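Local atomic coordinates of putative short-chain dehydrogenase/reductase (Burkholderia xenovorans, PDB entry 5JY1), a protein that binds NAD in a Rossmann-type fold and probably acts as an oxidoreductase of the short-chain dehydrogenase/reductase family, perhaps on 3-oxoacyl substrates. Residues L95-F100 against I146-S151; T188-A193 against R244-E249. All coordinates share one frame; numbering follows the deposited sequence.

Overall arrangement
From the N terminus, the chain first lays down strands 16-20, 40-45 and 64-69 and then turns back into the middle of the parallel sheet with strand 94-97. Contact 1 closes a beta-alpha-beta crossover: helix 113-141 carries the chain over to strand 144-149, which settles beside 94-97. Contact 2 opens only after contact 1 has closed, so the two follow in series and neither nest nor cross. It closes the excursion through helices 199-207, 211-217 and 227-239, joining strand 187-194 to the loop ahead of strand 250-253. Strands 144-149 and 187-194 are neighbours, so the contacts meet directly, the backbone of Asn148 probably hydrogen-bonded to those of Asn190 and Ile192. Contact 1 is the one that reaches NAD.

Contact 1 of 2, residues L95-F100 against I146-S151. With NAD (nicotinamide-adenine-dinucleotide), chain E.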
loop_
_atom_site.group_PDB
_atom_site.type_symbol
_atom_site.label_atom_id
_atom_site.label_comp_id
_atom_site.label_asym_id
_atom_site.label_seq_id
_atom_site.Cartn_x
_atom_site.Cartn_y
_atom_site.Cartn_z
ATOM N N LEU A 95 13.405 -14.335 -16.764
ATOM C CA LEU A 95 12.769 -15.448 -16.061
ATOM C C LEU A 95 11.352 -15.058 -15.659
ATOM O O LEU A 95 11.153 -14.003 -15.048
ATOM C CB LEU A 95 13.568 -15.844 -14.818
ATOM C CG LEU A 95 12.916 -16.863 -13.879
ATOM C CD1 LEU A 95 12.833 -18.245 -14.524
ATOM C CD2 LEU A 95 13.692 -16.937 -12.559
ATOM N N VAL A 96 10.376 -15.902 -16.003
ATOM C CA VAL A 96 8.979 -15.695 -15.622
ATOM C C VAL A 96 8.534 -16.889 -14.789
ATOM O O VAL A 96 8.514 -18.024 -15.284
ATOM C CB VAL A 96 8.070 -15.519 -16.851
ATOM C CG1 VAL A 96 6.615 -15.308 -16.412
ATOM C CG2 VAL A 96 8.553 -14.363 -17.700
ATOM N N ASN A 97 8.173 -16.635 -13.527
ATOM C CA ASN A 97 7.806 -17.688 -12.576
ATOM C C ASN A 97 6.287 -17.742 -12.504
ATOM O O ASN A 97 5.654 -17.000 -11.751
ATOM C CB ASN A 97 8.448 -17.433 -11.215
ATOM C CG ASN A 97 9.958 -17.580 -11.263
ATOM O OD1 ASN A 97 10.474 -18.613 -11.694
ATOM N ND2 ASN A 97 10.675 -16.544 -10.854
ATOM N N ASN A 98 5.704 -18.637 -13.287
ATOM C CA ASN A 98 4.275 -18.624 -13.540
ATOM C C ASN A 98 3.553 -19.897 -13.107
ATOM O O ASN A 98 2.346 -19.836 -12.847
ATOM C CB ASN A 98 4.039 -18.350 -15.040
ATOM C CG ASN A 98 2.654 -18.698 -15.499
ATOM O OD1 ASN A 98 1.750 -17.858 -15.479
ATOM N ND2 ASN A 98 2.479 -19.934 -15.958
ATOM N N ALA A 99 4.255 -21.024 -12.978
ATOM C CA ALA A 99 3.612 -22.313 -12.737
ATOM C C ALA A 99 2.742 -22.289 -11.479
ATOM O O ALA A 99 3.054 -21.626 -10.488
ATOM C CB ALA A 99 4.671 -23.412 -12.621
ATOM N N PHE A 100 1.656 -23.060 -11.515
ATOM C CA PHE A 100 0.657 -23.056 -10.456
ATOM C C PHE A 100 0.006 -24.432 -10.352
ATOM O O PHE A 100 -0.258 -25.077 -11.370
ATOM C CB PHE A 100 -0.392 -21.971 -10.741
ATOM C CG PHE A 100 -1.694 -22.170 -10.027
ATOM C CD1 PHE A 100 -1.827 -21.828 -8.695
ATOM C CD2 PHE A 100 -2.794 -22.672 -10.699
ATOM C CE1 PHE A 100 -3.027 -22.000 -8.038
ATOM C CE2 PHE A 100 -3.999 -22.846 -10.042
ATOM C CZ PHE A 100 -4.112 -22.513 -8.712
ATOM N N ILE A 146 13.440 -10.421 -14.025
ATOM C CA ILE A 146 12.683 -11.476 -13.364
ATOM C C ILE A 146 11.263 -10.971 -13.159
ATOM O O ILE A 146 11.064 -9.878 -12.615
ATOM C CB ILE A 146 13.332 -11.888 -12.030
ATOM C CG1 ILE A 146 14.737 -12.448 -12.307
ATOM C CG2 ILE A 146 12.464 -12.918 -11.291
ATOM C CD1 ILE A 146 15.557 -12.772 -11.052
ATOM N N VAL A 147 10.286 -11.754 -13.613
ATOM C CA VAL A 147 8.865 -11.411 -13.507
ATOM C C VAL A 147 8.206 -12.495 -12.670
ATOM O O VAL A 147 8.088 -13.643 -13.120
ATOM C CB VAL A 147 8.186 -11.321 -14.886
ATOM C CG1 VAL A 147 6.748 -10.800 -14.752
ATOM C CG2 VAL A 147 8.994 -10.461 -15.866
ATOM N N ASN A 148 7.764 -12.142 -11.464
ATOM C CA ASN A 148 7.044 -13.076 -10.612
ATOM C C ASN A 148 5.551 -12.784 -10.682
ATOM O O ASN A 148 5.129 -11.697 -11.070
ATOM C CB ASN A 148 7.539 -12.984 -9.166
ATOM C CG ASN A 148 8.969 -13.445 -9.026
ATOM O OD1 ASN A 148 9.416 -14.313 -9.777
ATOM N ND2 ASN A 148 9.701 -12.869 -8.074
ATOM N N PHE A 149 4.741 -13.782 -10.340
ATOM C CA PHE A 149 3.291 -13.645 -10.364
ATOM C C PHE A 149 2.732 -13.862 -8.967
ATOM O O PHE A 149 3.000 -14.889 -8.338
ATOM C CB PHE A 149 2.653 -14.624 -11.351
ATOM C CG PHE A 149 2.714 -14.161 -12.778
ATOM C CD1 PHE A 149 1.731 -13.339 -13.291
ATOM C CD2 PHE A 149 3.767 -14.521 -13.594
ATOM C CE1 PHE A 149 1.780 -12.895 -14.605
ATOM C CE2 PHE A 149 3.822 -14.086 -14.911
ATOM C CZ PHE A 149 2.827 -13.274 -15.417
ATOM N N TYR A 150 1.963 -12.893 -8.482
ATOM C CA TYR A 150 1.253 -13.093 -7.227
ATOM C C TYR A 150 -0.230 -12.935 -7.548
ATOM O O TYR A 150 -0.640 -13.228 -8.679
ATOM C CB TYR A 150 1.782 -12.157 -6.123
ATOM C CG TYR A 150 1.335 -10.707 -6.152
ATOM C CD1 TYR A 150 1.760 -9.840 -7.154
ATOM C CD2 TYR A 150 0.529 -10.194 -5.138
ATOM C CE1 TYR A 150 1.360 -8.503 -7.161
ATOM C CE2 TYR A 150 0.129 -8.882 -5.134
ATOM C CZ TYR A 150 0.541 -8.040 -6.144
ATOM O OH TYR A 150 0.130 -6.736 -6.127
ATOM N N SER A 151 -1.053 -12.510 -6.594
ATOM C CA SER A 151 -2.482 -12.491 -6.842
ATOM C C SER A 151 -3.154 -11.417 -6.004
ATOM O O SER A 151 -2.749 -11.139 -4.869
ATOM C CB SER A 151 -3.125 -13.853 -6.541
ATOM O OG SER A 151 -4.539 -13.786 -6.693
HETATM P PA NAD E . -3.015 -22.551 -15.185
HETATM O O1A NAD E . -3.581 -23.521 -14.193
HETATM O O2A NAD E . -3.944 -22.267 -16.356
HETATM O O5B NAD E . -1.537 -23.078 -15.761
HETATM C C5B NAD E . -0.660 -23.589 -14.820
HETATM C C4B NAD E . 0.580 -24.202 -15.591
HETATM O O4B NAD E . 1.457 -24.573 -14.721
HETATM C C3B NAD E . 0.108 -25.505 -16.324
HETATM O O3B NAD E . 0.573 -25.508 -17.639
HETATM C C2B NAD E . 0.734 -26.603 -15.499
HETATM O O2B NAD E . 0.888 -27.870 -16.305
HETATM C C1B NAD E . 1.888 -26.062 -15.155
HETATM N N9A NAD E . 2.464 -26.734 -14.005
HETATM C C8A NAD E . 1.792 -27.210 -12.954
HETATM N N7A NAD E . 2.663 -27.752 -12.127
HETATM C C5A NAD E . 3.878 -27.615 -12.664
HETATM C C6A NAD E . 5.132 -28.020 -12.203
HETATM N N6A NAD E . 5.639 -28.705 -11.022
HETATM N N1A NAD E . 6.207 -27.766 -12.925
HETATM C C2A NAD E . 6.083 -27.107 -14.125
HETATM N N3A NAD E . 4.870 -26.717 -14.585
HETATM C C4A NAD E . 3.760 -26.980 -13.825
HETATM O O3 NAD E . -2.665 -21.155 -14.377
HETATM P PN NAD E . -3.056 -19.620 -14.769
HETATM O O1N NAD E . -4.524 -19.384 -14.449
HETATM O O2N NAD E . -2.792 -19.273 -16.246
HETATM O O5D NAD E . -2.167 -18.649 -13.764
HETATM C C5D NAD E . -0.774 -18.485 -14.022
HETATM C C4D NAD E . -0.127 -17.598 -12.907
HETATM O O4D NAD E . -0.865 -16.510 -12.696
HETATM C C3D NAD E . -0.133 -18.379 -11.589
HETATM O O3D NAD E . 0.966 -18.108 -10.859
HETATM C C2D NAD E . -1.398 -17.844 -10.875
HETATM O O2D NAD E . -1.244 -18.124 -9.423
HETATM C C1D NAD E . -1.394 -16.562 -11.175
HETATM N N1N NAD E . -2.721 -15.967 -11.131
HETATM C C2N NAD E . -3.610 -16.169 -12.141
HETATM C C3N NAD E . -4.885 -15.600 -12.097
HETATM C C7N NAD E . -5.882 -15.821 -13.210
HETATM O O7N NAD E . -6.918 -15.175 -13.254
HETATM N N7N NAD E . -5.628 -16.781 -14.212
HETATM C C4N NAD E . -5.242 -14.830 -11.019
HETATM C C5N NAD E . -4.361 -14.622 -10.018
HETATM C C6N NAD E . -3.081 -15.193 -10.072
HETATM O O HOH W 1 6.212 -16.299 -8.953
#
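Asn97 and Asn148 lie side by side on one face of the Rossmann-fold sheet, and the ND2 of Asn97 donates an almost straight bond to OD1 of Asn148 (2.8 Å, 176° at the hydrogen). The acceptor sits in the amide plane of Asn97, and OG1 of Thr175 takes up ND2 of Asn148, so both ends of the buried Asn148 amide are bonded. Strands 95-97 and 146-149 run parallel, 8° apart, tightly joined by Val147 N to Leu95 O (2.8 Å) and Asn97 N to Val147 O (3.0 Å). On the other face CG1 of Val96, anti to its backbone N (chi1 180°), points at the ring edge of Phe149 in the conformer given. Beyond Asn97 the two chain segments diverge, with CA atoms 6.0 Å apart at Asn98 and Phe149. There a water bridges Asn97 O and Phe149 N, and NAD enters: its O3D donates to Asn98 O (3.0 Å), while Tyr150 O lies 3.4 Å from C6N of the nicotinamide ring. Such a cleft at the C-terminal strand ends is the Rossmann cofactor site. Helices 113-141 and 162-182 cover the asparagine face, helix 25-36 touches Val96 and Phe149, and strands 16-20 and 187-194 flank the pair.

Contact 2 of 2, residues T188-A193 against R244-E249; sequences TVNAIA and RFVTGE
Asn190 reaches from strand 187-194 of the Rossmann-fold sheet into the loop before strand 250-253, and its amide binds that loop at two points. Asn190 OD1 accepts from Glu249 N (2.9 Å), with the donor tilted 21° from the carbonyl plane. Asn190 ND2 donates to Val246 O (3.2 Å), nearly straight at its hydrogen but approaching from above the plane of that carbonyl. With CG of Asn190 anti to the carbonyl carbon (chi1 -65°), the amide extends alongside the loop and spans residues 246 to 249. Around this clamp the backbones pair as well: Gly248 N gives a short bond to Val189 O (2.7 Å), and Ala191 N donates to Glu249 O (2.9 Å), leading into strand 250-253. Gly248 has a positive phi, where the loop turns. At Thr188, its CB packs 3.6 Å from OG1 of Thr247, and a water joins OG1 of Thr188 to Val246 O, giving that carbonyl a second donor. Farther out, Phe238 of helix 227-239 packs on Asn190 and Val246, and Ala179 of helix 162-182 on Thr247. A second subunit covers the outer side of the loop, where its Asp230 forms a salt bridge with Arg244 and its His252 N bonds Glu249 OE1. Thr247 OG1, anti to its own backbone N (chi1 -166°), accepts from Val189 N at 3.1 Å.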
loop_
_atom_site.group_PDB
_atom_site.type_symbol
_atom_site.label_atom_id
_atom_site.label_comp_id
_atom_site.label_asym_id
_atom_site.label_seq_id
_atom_site.Cartn_x
_atom_site.Cartn_y
_atom_site.Cartn_z
ATOM N N THR A 188 16.539 -6.534 -12.674
ATOM C CA THR A 188 15.326 -6.035 -12.041
ATOM C C THR A 188 14.383 -7.186 -11.714
ATOM O O THR A 188 14.426 -8.252 -12.336
ATOM C CB THR A 188 14.601 -5.028 -12.925
ATOM O OG1 THR A 188 14.138 -5.688 -14.106
ATOM C CG2 THR A 188 15.530 -3.870 -13.307
ATOM N N VAL A 189 13.538 -6.973 -10.707
ATOM C CA VAL A 189 12.650 -8.011 -10.195
ATOM C C VAL A 189 11.332 -7.336 -9.840
ATOM O O VAL A 189 11.305 -6.433 -8.996
ATOM C CB VAL A 189 13.227 -8.729 -8.957
ATOM C CG1 VAL A 189 12.430 -9.985 -8.632
ATOM C CG2 VAL A 189 14.716 -9.079 -9.129
ATOM N N ASN A 190 10.253 -7.758 -10.490
ATOM C CA ASN A 190 8.934 -7.160 -10.311
ATOM C C ASN A 190 7.892 -8.273 -10.259
ATOM O O ASN A 190 8.145 -9.401 -10.681
ATOM C CB ASN A 190 8.627 -6.173 -11.448
ATOM C CG ASN A 190 9.561 -4.971 -11.443
ATOM O OD1 ASN A 190 9.396 -4.047 -10.639
ATOM N ND2 ASN A 190 10.541 -4.968 -12.347
ATOM N N ALA A 191 6.702 -7.950 -9.752
ATOM C CA ALA A 191 5.655 -8.951 -9.617
ATOM C C ALA A 191 4.361 -8.438 -10.238
ATOM O O ALA A 191 3.987 -7.280 -10.042
ATOM C CB ALA A 191 5.419 -9.330 -8.140
ATOM N N ILE A 192 3.689 -9.309 -10.986
ATOM C CA ILE A 192 2.406 -8.996 -11.612
ATOM C C ILE A 192 1.310 -9.763 -10.888
ATOM O O ILE A 192 1.470 -10.951 -10.585
ATOM C CB ILE A 192 2.413 -9.363 -13.111
ATOM C CG1 ILE A 192 3.350 -8.429 -13.886
ATOM C CG2 ILE A 192 0.990 -9.354 -13.681
ATOM C CD1 ILE A 192 3.513 -8.829 -15.351
ATOM N N ALA A 193 0.196 -9.079 -10.620
ATOM C CA ALA A 193 -1.032 -9.696 -10.120
ATOM C C ALA A 193 -2.042 -9.705 -11.263
ATOM O O ALA A 193 -2.757 -8.713 -11.486
ATOM C CB ALA A 193 -1.579 -8.933 -8.910
ATOM N N ARG A 244 13.606 -0.601 -17.647
ATOM C CA ARG A 244 14.976 -0.608 -17.144
ATOM C C ARG A 244 15.157 0.227 -15.882
ATOM O O ARG A 244 16.168 0.055 -15.189
ATOM C CB ARG A 244 15.937 -0.104 -18.230
ATOM C CG ARG A 244 15.758 1.387 -18.526
ATOM C CD ARG A 244 16.263 1.794 -19.888
ATOM N NE ARG A 244 17.656 1.425 -20.121
ATOM C CZ ARG A 244 18.689 2.240 -19.927
ATOM N NH1 ARG A 244 18.497 3.476 -19.476
ATOM N NH2 ARG A 244 19.920 1.817 -20.186
ATOM N N PHE A 245 14.223 1.135 -15.567
ATOM C CA PHE A 245 14.318 1.942 -14.354
ATOM C C PHE A 245 13.219 1.599 -13.347
ATOM O O PHE A 245 12.971 2.376 -12.417
ATOM C CB PHE A 245 14.290 3.436 -14.711
ATOM C CG PHE A 245 15.027 4.333 -13.722
ATOM C CD1 PHE A 245 16.320 4.029 -13.298
ATOM C CD2 PHE A 245 14.436 5.511 -13.260
ATOM C CE1 PHE A 245 16.998 4.870 -12.409
ATOM C CE2 PHE A 245 15.107 6.357 -12.366
ATOM C CZ PHE A 245 16.385 6.037 -11.939
ATOM N N VAL A 246 12.585 0.432 -13.497
ATOM C CA VAL A 246 11.504 -0.038 -12.626
ATOM C C VAL A 246 11.953 -1.336 -11.960
ATOM O O VAL A 246 12.239 -2.318 -12.650
ATOM C CB VAL A 246 10.209 -0.281 -13.421
ATOM C CG1 VAL A 246 9.059 -0.695 -12.479
ATOM C CG2 VAL A 246 9.823 0.942 -14.238
ATOM N N THR A 247 11.970 -1.368 -10.629
ATOM C CA THR A 247 12.288 -2.615 -9.952
ATOM C C THR A 247 11.628 -2.632 -8.576
ATOM O O THR A 247 11.409 -1.581 -7.967
ATOM C CB THR A 247 13.807 -2.821 -9.851
ATOM O OG1 THR A 247 14.075 -4.184 -9.493
ATOM C CG2 THR A 247 14.436 -1.897 -8.795
ATOM N N GLY A 248 11.286 -3.834 -8.114
ATOM C CA GLY A 248 10.654 -4.013 -6.816
ATOM C C GLY A 248 9.188 -3.662 -6.777
ATOM O O GLY A 248 8.627 -3.528 -5.681
ATOM N N GLU A 249 8.543 -3.526 -7.933
ATOM C CA GLU A 249 7.167 -3.065 -7.987
ATOM C C GLU A 249 6.192 -4.226 -8.112
ATOM O O GLU A 249 6.546 -5.328 -8.533
ATOM C CB GLU A 249 6.976 -2.110 -9.170
ATOM C CG GLU A 249 7.512 -0.708 -8.910
ATOM C CD GLU A 249 6.680 0.026 -7.872
ATOM O OE1 GLU A 249 5.745 0.754 -8.258
ATOM O OE2 GLU A 249 6.937 -0.146 -6.662
HETATM O O HOH W 2 12.022 -4.191 -14.945
#